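PDB 6A3F: levoglucosan dehydrogenase from Pseudarthrobacter phenanthrenivorans, which catalyses the NAD(+)-dependent oxidation of levoglucosan, an anhydro sugar, to 3-dehydrolevoglucosan, working as a homotetramer of two-domain Gfo/Idh/MocA-family subunits. Local coordinates for residues 46-51 / 344-349; 52-57 / 365-370; 146-151 / 374-379; 159-164 / 337-342. All blocks are in the same frame, centred on the assembly; numbering follows the deposited sequence.

Interaction 1 of 4, residues 46-51 / 344-349; sequences PMFFWP and GLWPIP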
# COMPACT_ATOMS: atom_id res chain seq x y z
N PRO B 46 -5.68 31.87 -12.88
CA PRO B 46 -5.41 32.15 -14.32
C PRO B 46 -4.05 31.62 -14.84
O PRO B 46 -3.87 31.44 -16.05
CB PRO B 46 -5.51 33.67 -14.39
CG PRO B 46 -5.11 34.13 -13.01
CD PRO B 46 -5.70 33.10 -12.08
N MET B 47 -3.08 31.42 -13.97
CA MET B 47 -1.82 30.81 -14.38
C MET B 47 -2.09 29.40 -14.89
O MET B 47 -1.43 28.97 -15.83
CB MET B 47 -0.80 30.70 -13.23
CG MET B 47 -0.54 31.99 -12.50
SD MET B 47 0.63 31.68 -11.15
CE MET B 47 0.88 33.32 -10.45
N PHE B 48 -3.04 28.71 -14.27
CA PHE B 48 -3.31 27.29 -14.55
C PHE B 48 -4.26 27.13 -15.73
O PHE B 48 -4.11 26.22 -16.55
CB PHE B 48 -3.85 26.61 -13.29
CG PHE B 48 -2.78 26.24 -12.29
CD1 PHE B 48 -1.77 27.12 -11.96
CD2 PHE B 48 -2.76 25.00 -11.67
CE1 PHE B 48 -0.78 26.79 -11.04
CE2 PHE B 48 -1.76 24.66 -10.78
CZ PHE B 48 -0.77 25.54 -10.46
N PHE B 49 -5.26 28.01 -15.77
CA PHE B 49 -6.33 27.87 -16.73
C PHE B 49 -6.38 29.16 -17.56
O PHE B 49 -6.90 30.18 -17.08
CB PHE B 49 -7.65 27.66 -15.99
CG PHE B 49 -7.80 26.37 -15.25
CD1 PHE B 49 -8.28 25.23 -15.90
CD2 PHE B 49 -7.48 26.27 -13.91
CE1 PHE B 49 -8.47 24.04 -15.22
CE2 PHE B 49 -7.65 25.06 -13.25
CZ PHE B 49 -8.18 23.96 -13.89
N TRP B 50 -5.84 29.10 -18.77
CA TRP B 50 -5.61 30.30 -19.57
C TRP B 50 -5.97 30.09 -21.05
O TRP B 50 -5.55 29.10 -21.68
CB TRP B 50 -4.16 30.78 -19.44
CG TRP B 50 -3.98 32.13 -20.06
CD1 TRP B 50 -3.53 32.40 -21.33
CD2 TRP B 50 -4.31 33.40 -19.48
NE1 TRP B 50 -3.51 33.76 -21.54
CE2 TRP B 50 -3.98 34.39 -20.43
CE3 TRP B 50 -4.80 33.80 -18.23
CZ2 TRP B 50 -4.13 35.76 -20.17
CZ3 TRP B 50 -4.94 35.15 -17.98
CH2 TRP B 50 -4.63 36.11 -18.95
N PRO B 51 -6.74 31.00 -21.64
CA PRO B 51 -7.29 32.24 -21.04
C PRO B 51 -8.31 31.99 -19.92
O PRO B 51 -9.13 31.10 -20.01
CB PRO B 51 -8.07 32.92 -22.19
CG PRO B 51 -7.48 32.32 -23.44
CD PRO B 51 -7.17 30.89 -23.05
N GLY B 344 -5.50 21.97 -16.90
CA GLY B 344 -5.04 23.07 -16.01
C GLY B 344 -3.90 22.65 -15.08
O GLY B 344 -3.39 23.52 -14.35
N LEU B 345 -3.43 21.41 -15.11
CA LEU B 345 -2.55 20.95 -14.02
C LEU B 345 -1.19 20.51 -14.59
O LEU B 345 -0.56 21.23 -15.34
CB LEU B 345 -3.29 19.82 -13.26
CG LEU B 345 -4.64 20.26 -12.69
CD1 LEU B 345 -5.44 19.12 -12.11
CD2 LEU B 345 -4.41 21.36 -11.68
N TRP B 346 -0.64 19.41 -14.09
CA TRP B 346 0.77 19.12 -14.26
C TRP B 346 1.02 18.26 -15.51
O TRP B 346 0.12 17.59 -15.96
CB TRP B 346 1.35 18.45 -13.00
CG TRP B 346 1.14 19.29 -11.77
CD1 TRP B 346 0.47 18.90 -10.64
CD2 TRP B 346 1.58 20.64 -11.53
NE1 TRP B 346 0.49 19.90 -9.71
CE2 TRP B 346 1.16 20.98 -10.22
CE3 TRP B 346 2.31 21.58 -12.24
CZ2 TRP B 346 1.43 22.21 -9.64
CZ3 TRP B 346 2.57 22.81 -11.68
CH2 TRP B 346 2.10 23.14 -10.40
N PRO B 347 2.26 18.29 -16.04
CA PRO B 347 2.61 17.69 -17.32
C PRO B 347 2.48 16.17 -17.34
O PRO B 347 2.30 15.60 -18.42
CB PRO B 347 4.08 18.08 -17.64
CG PRO B 347 4.53 18.93 -16.49
CD PRO B 347 3.29 19.23 -15.67
N ILE B 348 2.60 15.51 -16.17
CA ILE B 348 2.54 14.12 -16.03
C ILE B 348 1.75 13.74 -14.78
O ILE B 348 1.66 14.55 -13.84
CB ILE B 348 3.94 13.47 -15.95
CG1 ILE B 348 4.80 14.13 -14.88
CG2 ILE B 348 4.62 13.47 -17.32
CD1 ILE B 348 6.08 13.36 -14.65
N PRO B 349 1.26 12.51 -14.75
CA PRO B 349 0.63 12.03 -13.51
C PRO B 349 1.69 11.98 -12.39
O PRO B 349 2.87 11.79 -12.67
CB PRO B 349 0.14 10.61 -13.81
CG PRO B 349 0.02 10.59 -15.32
CD PRO B 349 1.19 11.44 -15.76
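Phe48 and Phe49 both meet Gly344, and here the two segments are closest. Gly344 CA lies 3.7 Å from Phe49 CE1 and sits over one face of that ring, nearer its margin than its centre, in a CH-pi contact. The same CA makes a CA-H...O contact with Phe48 O at 3.3 Å. With no side chain, glycine lets its CA lie directly on the ring of Phe49. With chi1 at -80°, CG of Phe48 stands anti to its own carbonyl carbon, which turns the ring toward the carbonyl of Gly344, with Phe48 CD2 3.1 Å from Gly344 O. That oxygen accepts a hydrogen bond from Lys36 of the second subunit, whose ammonium also makes a cation-pi contact with Phe48. The setting is the C-terminal end of helix 35-48, the first helix of the Rossmann domain, where Phe49 leaves helical geometry and meets the long loop between strand 330-334 and helix 355-371. Beyond the glycine the packing thins. Leu345 reaches the edge of the Phe48 ring through one methyl, CD2 lying 4.0 Å from Phe48 CD2. Trp346 receives the edge of Phe48 on its face in an offset edge-to-face pair, planes at 71° and CZ 3.7 Å from Trp346 CH2; its indole NE1 is hydrogen-bonded to Glu357. Farther out, Trp50 is partly exposed, and its NE1 turns to Glu71 of the second subunit.

Interaction 2 of 4, residues 52-57 / 365-370; sequences APALPV and DFFKAI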
# COMPACT_ATOMS: atom_id res chain seq x y z
N ALA B 52 -8.23 32.81 -18.89
CA ALA B 52 -9.05 32.64 -17.73
C ALA B 52 -10.46 33.15 -18.03
O ALA B 52 -10.64 34.06 -18.82
CB ALA B 52 -8.46 33.35 -16.54
N PRO B 53 -11.46 32.56 -17.35
CA PRO B 53 -12.80 33.10 -17.48
C PRO B 53 -12.84 34.57 -17.05
O PRO B 53 -13.58 35.33 -17.63
CB PRO B 53 -13.71 32.22 -16.60
CG PRO B 53 -12.78 31.30 -15.81
CD PRO B 53 -11.40 31.44 -16.41
N ALA B 54 -12.04 34.94 -16.06
CA ALA B 54 -11.92 36.31 -15.61
C ALA B 54 -10.70 36.40 -14.70
O ALA B 54 -10.26 35.38 -14.19
CB ALA B 54 -13.17 36.75 -14.87
N LEU B 55 -10.19 37.61 -14.49
CA LEU B 55 -8.98 37.81 -13.72
C LEU B 55 -9.35 38.15 -12.27
O LEU B 55 -9.82 39.25 -12.01
CB LEU B 55 -8.15 38.94 -14.33
CG LEU B 55 -7.09 38.50 -15.34
CD1 LEU B 55 -6.32 39.69 -15.89
CD2 LEU B 55 -6.14 37.48 -14.70
N PRO B 56 -9.12 37.23 -11.34
CA PRO B 56 -9.45 37.55 -9.95
C PRO B 56 -8.48 38.64 -9.45
O PRO B 56 -7.28 38.59 -9.73
CB PRO B 56 -9.28 36.24 -9.17
CG PRO B 56 -9.32 35.17 -10.24
CD PRO B 56 -8.72 35.82 -11.46
N VAL B 57 -9.01 39.62 -8.73
CA VAL B 57 -8.18 40.62 -8.10
C VAL B 57 -8.42 40.53 -6.59
O VAL B 57 -9.57 40.53 -6.14
CB VAL B 57 -8.47 42.04 -8.63
CG1 VAL B 57 -7.70 43.08 -7.82
CG2 VAL B 57 -8.16 42.22 -10.11
N ASP B 365 -13.87 27.09 -11.67
CA ASP B 365 -15.22 26.79 -12.08
C ASP B 365 -16.16 27.91 -11.61
O ASP B 365 -17.18 28.19 -12.26
CB ASP B 365 -15.70 25.44 -11.55
CG ASP B 365 -15.09 24.23 -12.31
OD1 ASP B 365 -14.49 24.40 -13.41
OD2 ASP B 365 -15.23 23.12 -11.77
N PHE B 366 -15.81 28.51 -10.50
CA PHE B 366 -16.61 29.60 -9.89
C PHE B 366 -16.62 30.81 -10.84
O PHE B 366 -17.66 31.43 -11.12
CB PHE B 366 -15.99 29.96 -8.54
CG PHE B 366 -16.67 31.09 -7.80
CD1 PHE B 366 -18.01 31.02 -7.46
CD2 PHE B 366 -15.94 32.19 -7.40
CE1 PHE B 366 -18.62 32.07 -6.78
CE2 PHE B 366 -16.55 33.22 -6.70
CZ PHE B 366 -17.89 33.16 -6.39
N PHE B 367 -15.45 31.16 -11.31
CA PHE B 367 -15.25 32.31 -12.17
C PHE B 367 -15.79 32.03 -13.59
O PHE B 367 -16.30 32.97 -14.26
CB PHE B 367 -13.80 32.77 -12.11
CG PHE B 367 -13.49 33.69 -10.96
CD1 PHE B 367 -13.77 35.04 -11.03
CD2 PHE B 367 -12.91 33.22 -9.79
CE1 PHE B 367 -13.53 35.87 -9.95
CE2 PHE B 367 -12.65 34.06 -8.72
CZ PHE B 367 -12.95 35.39 -8.81
N LYS B 368 -15.73 30.78 -14.04
CA LYS B 368 -16.32 30.37 -15.31
C LYS B 368 -17.85 30.60 -15.26
O LYS B 368 -18.41 31.17 -16.19
CB LYS B 368 -15.96 28.90 -15.56
CG LYS B 368 -16.49 28.31 -16.85
CD LYS B 368 -15.74 27.08 -17.37
CE LYS B 368 -15.99 26.91 -18.86
NZ LYS B 368 -15.60 25.58 -19.36
N ALA B 369 -18.50 30.18 -14.18
CA ALA B 369 -19.96 30.44 -14.00
C ALA B 369 -20.26 31.94 -14.01
O ALA B 369 -21.29 32.34 -14.58
CB ALA B 369 -20.45 29.78 -12.72
N ILE B 370 -19.42 32.76 -13.37
CA ILE B 370 -19.63 34.19 -13.30
C ILE B 370 -19.55 34.78 -14.71
O ILE B 370 -20.46 35.47 -15.16
CB ILE B 370 -18.62 34.88 -12.37
CG1 ILE B 370 -18.88 34.50 -10.91
CG2 ILE B 370 -18.65 36.40 -12.56
CD1 ILE B 370 -17.76 34.97 -9.95
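Phe367 meets three residues of segment 52-57, and the helix bearing it comes close enough for Pro53 to rest on its backbone. Asp365, at the start of the segment, turns away and forms a salt bridge with Arg155. At Phe367 the side chain leaves the helix toward the loop: chi1 of -84° sets the ring against Pro56, whose CG stands over one face, 4.0 Å from the ring centroid and 17° off the normal, in a CH-pi contact. Pro56 CB adds a touch on Phe367 CZ at 3.8 Å, while Ala54 CB approaches CD1 of the same ring at 4.2 Å. A flat, apolar ring suits this site, since Leu24 of strand 23-30 and Tyr42 and Met45 of helix 35-48 also pack on it. Helix 355-371 thereby lies against the start of strand 55-62, the second strand of the parallel Rossmann sheet, after the loop that leads in from helix 35-48. Lys368 follows, and here the fit is closest: Pro53 CB is 3.4 Å from Lys368 CA, tighter than usual for two carbons. Beyond CG the lysine chain runs extended, carrying its charged end away from the loop.

Interaction 3 of 4, residues 146-151 / 374-379; sequences VHMVAF and GSVSPS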
# COMPACT_ATOMS: atom_id res chain seq x y z
N VAL B 146 -23.83 34.07 -8.85
CA VAL B 146 -23.26 32.76 -8.70
C VAL B 146 -23.01 32.55 -7.22
O VAL B 146 -22.40 33.44 -6.55
CB VAL B 146 -21.95 32.64 -9.51
CG1 VAL B 146 -21.30 31.28 -9.25
CG2 VAL B 146 -22.21 32.86 -10.99
N HIS B 147 -23.50 31.45 -6.70
CA HIS B 147 -23.30 31.11 -5.31
C HIS B 147 -22.68 29.70 -5.21
O HIS B 147 -23.17 28.76 -5.86
CB HIS B 147 -24.61 31.19 -4.52
CG HIS B 147 -25.80 30.60 -5.19
ND1 HIS B 147 -26.24 29.34 -4.90
CD2 HIS B 147 -26.65 31.11 -6.12
CE1 HIS B 147 -27.31 29.09 -5.63
NE2 HIS B 147 -27.59 30.17 -6.37
N MET B 148 -21.69 29.58 -4.34
CA MET B 148 -20.92 28.31 -4.23
C MET B 148 -20.58 28.02 -2.77
O MET B 148 -20.20 28.92 -2.02
CB MET B 148 -19.64 28.41 -5.06
CG MET B 148 -18.99 27.08 -5.40
SD MET B 148 -17.53 27.28 -6.40
CE MET B 148 -17.21 25.57 -6.87
N VAL B 149 -20.70 26.75 -2.38
CA VAL B 149 -20.23 26.33 -1.04
C VAL B 149 -18.93 25.52 -1.23
O VAL B 149 -18.81 24.77 -2.20
CB VAL B 149 -21.31 25.56 -0.25
CG1 VAL B 149 -21.78 24.30 -0.92
CG2 VAL B 149 -20.87 25.29 1.17
N ALA B 150 -17.97 25.69 -0.33
CA ALA B 150 -16.55 25.26 -0.55
C ALA B 150 -16.35 23.79 -0.17
O ALA B 150 -15.53 23.51 0.74
CB ALA B 150 -15.62 26.13 0.28
N PHE B 151 -17.11 22.88 -0.80
CA PHE B 151 -16.81 21.44 -0.70
C PHE B 151 -15.69 21.13 -1.74
O PHE B 151 -15.88 20.49 -2.79
CB PHE B 151 -18.08 20.59 -0.88
CG PHE B 151 -19.07 20.68 0.25
CD1 PHE B 151 -18.67 20.43 1.56
CD2 PHE B 151 -20.38 21.06 0.01
CE1 PHE B 151 -19.58 20.50 2.60
CE2 PHE B 151 -21.29 21.14 1.06
CZ PHE B 151 -20.88 20.89 2.35
N GLY B 374 -23.74 31.76 -15.73
CA GLY B 374 -24.38 30.49 -15.39
C GLY B 374 -24.26 30.17 -13.90
O GLY B 374 -24.02 31.07 -13.08
N SER B 375 -24.42 28.91 -13.56
CA SER B 375 -24.34 28.48 -12.18
C SER B 375 -23.25 27.42 -11.98
O SER B 375 -22.71 26.88 -12.93
CB SER B 375 -25.65 27.98 -11.75
OG SER B 375 -25.95 26.82 -12.47
N VAL B 376 -22.95 27.13 -10.72
CA VAL B 376 -21.91 26.22 -10.37
C VAL B 376 -22.45 25.21 -9.37
O VAL B 376 -23.47 25.43 -8.64
CB VAL B 376 -20.68 26.98 -9.84
CG1 VAL B 376 -20.87 27.48 -8.42
CG2 VAL B 376 -19.43 26.15 -9.99
N SER B 377 -21.77 24.05 -9.36
CA SER B 377 -22.05 23.01 -8.39
C SER B 377 -20.78 22.71 -7.58
O SER B 377 -19.69 22.66 -8.18
CB SER B 377 -22.51 21.77 -9.13
OG SER B 377 -22.99 20.82 -8.20
N PRO B 378 -20.86 22.55 -6.25
CA PRO B 378 -22.07 22.73 -5.42
C PRO B 378 -22.41 24.19 -5.08
O PRO B 378 -21.53 25.00 -4.70
CB PRO B 378 -21.72 21.95 -4.15
CG PRO B 378 -20.20 22.18 -4.01
CD PRO B 378 -19.68 22.37 -5.42
N SER B 379 -23.71 24.49 -5.19
CA SER B 379 -24.25 25.82 -4.91
C SER B 379 -24.79 25.89 -3.48
O SER B 379 -24.70 24.97 -2.68
CB SER B 379 -25.33 26.16 -5.91
OG SER B 379 -26.54 25.50 -5.56
O HOH W 1 -24.26 28.89 -8.55
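Strand 147-149 is joined to segment 374-379 by one direct backbone hydrogen bond, Val149 N to Pro378 O at 3.0 Å with an N-H...O angle of 160°, and by a water that accepts from both His147 N and Val376 N. Two CA-H...O contacts lie beside the direct bond, from Ser379 CA to His147 O and from Met148 CA to Pro378 O. Val376 CG1 lies 3.6 Å from Met148 CG; the same methyl meets Val146 CG1 at 3.9 Å. The methionine chain runs extended past CG and brings CE to 3.9 Å from Val376 CG2. Pro378, after a cis peptide, presents its ring to Val149 and Phe151: CB lies 4.0 Å from Val149 CG1, and CG meets the edge of the Phe151 ring. His147 brings ND1 within 3.5 Å of Ser379 CB, while that nitrogen is hydrogen-bonded to Phe380 N. Ser379 suits the N-cap, its OG taking Ala381 N at the start of helix 380-399. The strand is the outermost of the Rossmann sheet within the chain, pairing with strand 119-122 and running on to the NADH-binding Ala150. Helix 355-371 packs on Val146 and Met148, and Phe151 reaches helices 206-221 and 380-399.

Interaction 4 of 4, residues 159-164 / 337-342; sequences VALAKK and PAHPYG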
# COMPACT_ATOMS: atom_id res chain seq x y z
N VAL B 159 -11.43 12.37 -7.68
CA VAL B 159 -12.84 12.31 -7.35
C VAL B 159 -13.69 12.65 -8.59
O VAL B 159 -14.69 11.95 -8.88
CB VAL B 159 -13.16 13.24 -6.16
CG1 VAL B 159 -14.67 13.24 -5.86
CG2 VAL B 159 -12.32 12.83 -4.95
N ALA B 160 -13.28 13.66 -9.35
CA ALA B 160 -13.94 13.96 -10.65
C ALA B 160 -13.75 12.80 -11.62
O ALA B 160 -14.62 12.56 -12.44
CB ALA B 160 -13.38 15.22 -11.22
N LEU B 161 -12.62 12.10 -11.57
CA LEU B 161 -12.41 10.89 -12.37
C LEU B 161 -13.41 9.79 -11.99
O LEU B 161 -13.94 9.06 -12.85
CB LEU B 161 -10.97 10.40 -12.16
CG LEU B 161 -10.60 9.12 -12.92
CD1 LEU B 161 -10.77 9.35 -14.42
CD2 LEU B 161 -9.16 8.72 -12.63
N ALA B 162 -13.63 9.59 -10.70
CA ALA B 162 -14.65 8.62 -10.21
C ALA B 162 -16.02 8.96 -10.81
O ALA B 162 -16.79 8.09 -11.29
CB ALA B 162 -14.72 8.65 -8.71
N LYS B 163 -16.32 10.25 -10.79
CA LYS B 163 -17.61 10.72 -11.36
C LYS B 163 -17.68 10.39 -12.86
O LYS B 163 -18.72 9.90 -13.36
CB LYS B 163 -17.78 12.21 -11.12
CG LYS B 163 -19.01 12.85 -11.76
CD LYS B 163 -20.29 12.36 -11.16
CE LYS B 163 -21.49 13.20 -11.59
NZ LYS B 163 -22.71 12.71 -10.93
N LYS B 164 -16.57 10.54 -13.55
CA LYS B 164 -16.53 10.31 -14.99
C LYS B 164 -16.83 8.82 -15.26
O LYS B 164 -17.66 8.49 -16.13
CB LYS B 164 -15.20 10.73 -15.58
CG LYS B 164 -15.04 10.36 -17.06
CD LYS B 164 -13.66 10.41 -17.58
CE LYS B 164 -13.62 10.29 -19.10
NZ LYS B 164 -12.24 10.42 -19.64
N PRO B 337 -2.83 14.55 -17.22
CA PRO B 337 -3.43 15.19 -18.42
C PRO B 337 -4.64 14.42 -18.97
O PRO B 337 -5.57 15.06 -19.52
CB PRO B 337 -2.22 15.25 -19.38
CG PRO B 337 -1.03 15.44 -18.46
CD PRO B 337 -1.36 14.51 -17.32
N ALA B 338 -4.71 13.11 -18.80
CA ALA B 338 -5.81 12.33 -19.43
C ALA B 338 -7.11 12.45 -18.62
O ALA B 338 -8.18 11.99 -19.09
CB ALA B 338 -5.40 10.91 -19.62
N HIS B 339 -7.03 13.02 -17.41
CA HIS B 339 -8.10 12.93 -16.45
C HIS B 339 -8.73 14.30 -16.23
O HIS B 339 -8.19 15.31 -16.65
CB HIS B 339 -7.58 12.31 -15.15
CG HIS B 339 -6.77 11.09 -15.37
ND1 HIS B 339 -5.39 11.14 -15.54
CD2 HIS B 339 -7.13 9.80 -15.49
CE1 HIS B 339 -4.95 9.92 -15.77
NE2 HIS B 339 -5.98 9.07 -15.74
N PRO B 340 -9.86 14.31 -15.57
CA PRO B 340 -10.57 15.60 -15.42
C PRO B 340 -9.69 16.68 -14.77
O PRO B 340 -8.89 16.40 -13.85
CB PRO B 340 -11.84 15.26 -14.62
CG PRO B 340 -12.08 13.82 -14.96
CD PRO B 340 -10.69 13.21 -15.03
N TYR B 341 -9.83 17.88 -15.34
CA TYR B 341 -9.11 19.13 -15.03
C TYR B 341 -7.63 19.03 -15.44
O TYR B 341 -6.86 19.96 -15.15
CB TYR B 341 -9.20 19.51 -13.54
CG TYR B 341 -10.60 19.52 -12.99
CD1 TYR B 341 -11.55 20.39 -13.49
CD2 TYR B 341 -10.97 18.61 -12.02
CE1 TYR B 341 -12.86 20.38 -13.00
CE2 TYR B 341 -12.26 18.60 -11.51
CZ TYR B 341 -13.19 19.49 -12.00
OH TYR B 341 -14.46 19.44 -11.47
N GLY B 342 -7.22 17.95 -16.12
CA GLY B 342 -5.82 17.76 -16.44
C GLY B 342 -5.20 18.90 -17.21
O GLY B 342 -3.98 19.12 -17.09
O HOH W 2 -10.83 12.39 -18.47
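Pro340 fits against helix 157-167 between Ala160 and Leu161, the centre of a contact between this helix and a type II beta turn, His339 to Gly342. Proline suits the second position of such a turn, where phi is held near -60°, and its ring gives the helix a compact apolar surface. Pro340 CB lies 3.7 Å from Ala160 CB; farther round the ring, CD meets Leu161 CD1 at 3.9 Å, the two side chains crossing at about a right angle. The small methyl of Ala160 allows the turn this close and also touches the next residue, its CB 3.6 Å from Tyr341 CE2. Leu161 meets the first residue of the turn as well. A chi1 of 179° swings CG opposite the backbone N and carries the branched end out to the imidazole of His339: CD1 lies in the ring plane at the edge, and CD2 is 3.7 Å from His339 CD2.

The next shell fixes these groups. The turn is closed by Gly342 N bonding His339 O, and His339 ND1 is held by Gly336 N, which limits rotation of the imidazole. Val333 of strand 330-334 packs on both Leu161 and His339, while Tyr341 leans on Ile361 of helix 355-371. The helix is backed by Tyr220 of helix 206-221, which touches Ala160. At the margin Lys164 reaches out, its ammonium in a salt bridge with Asp326 of the third subunit. A water completes this edge, accepting from Lys164 NZ at 2.7 Å and donating to Ala338 O at 2.8 Å.

From the N terminus, helix 35-48 ends in segment 46-51, which interaction 1 joins to the loop at 344-349; segment 52-57 follows directly and closes a slightly longer loop through interaction 2 on helix 355-371. These two cross, as each does with interaction 3, where the last Rossmann strand meets the residues beyond that helix. Interaction 4, from helix 157-167 to the turn at 337-342, lies within all three loops. Interactions 1 and 2 touch through Pro46 and Ala52, and 1 and 4 through Pro347 and Pro337. Interactions 2 and 3 meet where Val146 packs against Ile370. Interactions 1 to 3 tie the late part of the chain to the Rossmann domain, and interaction 4 to helix 157-167.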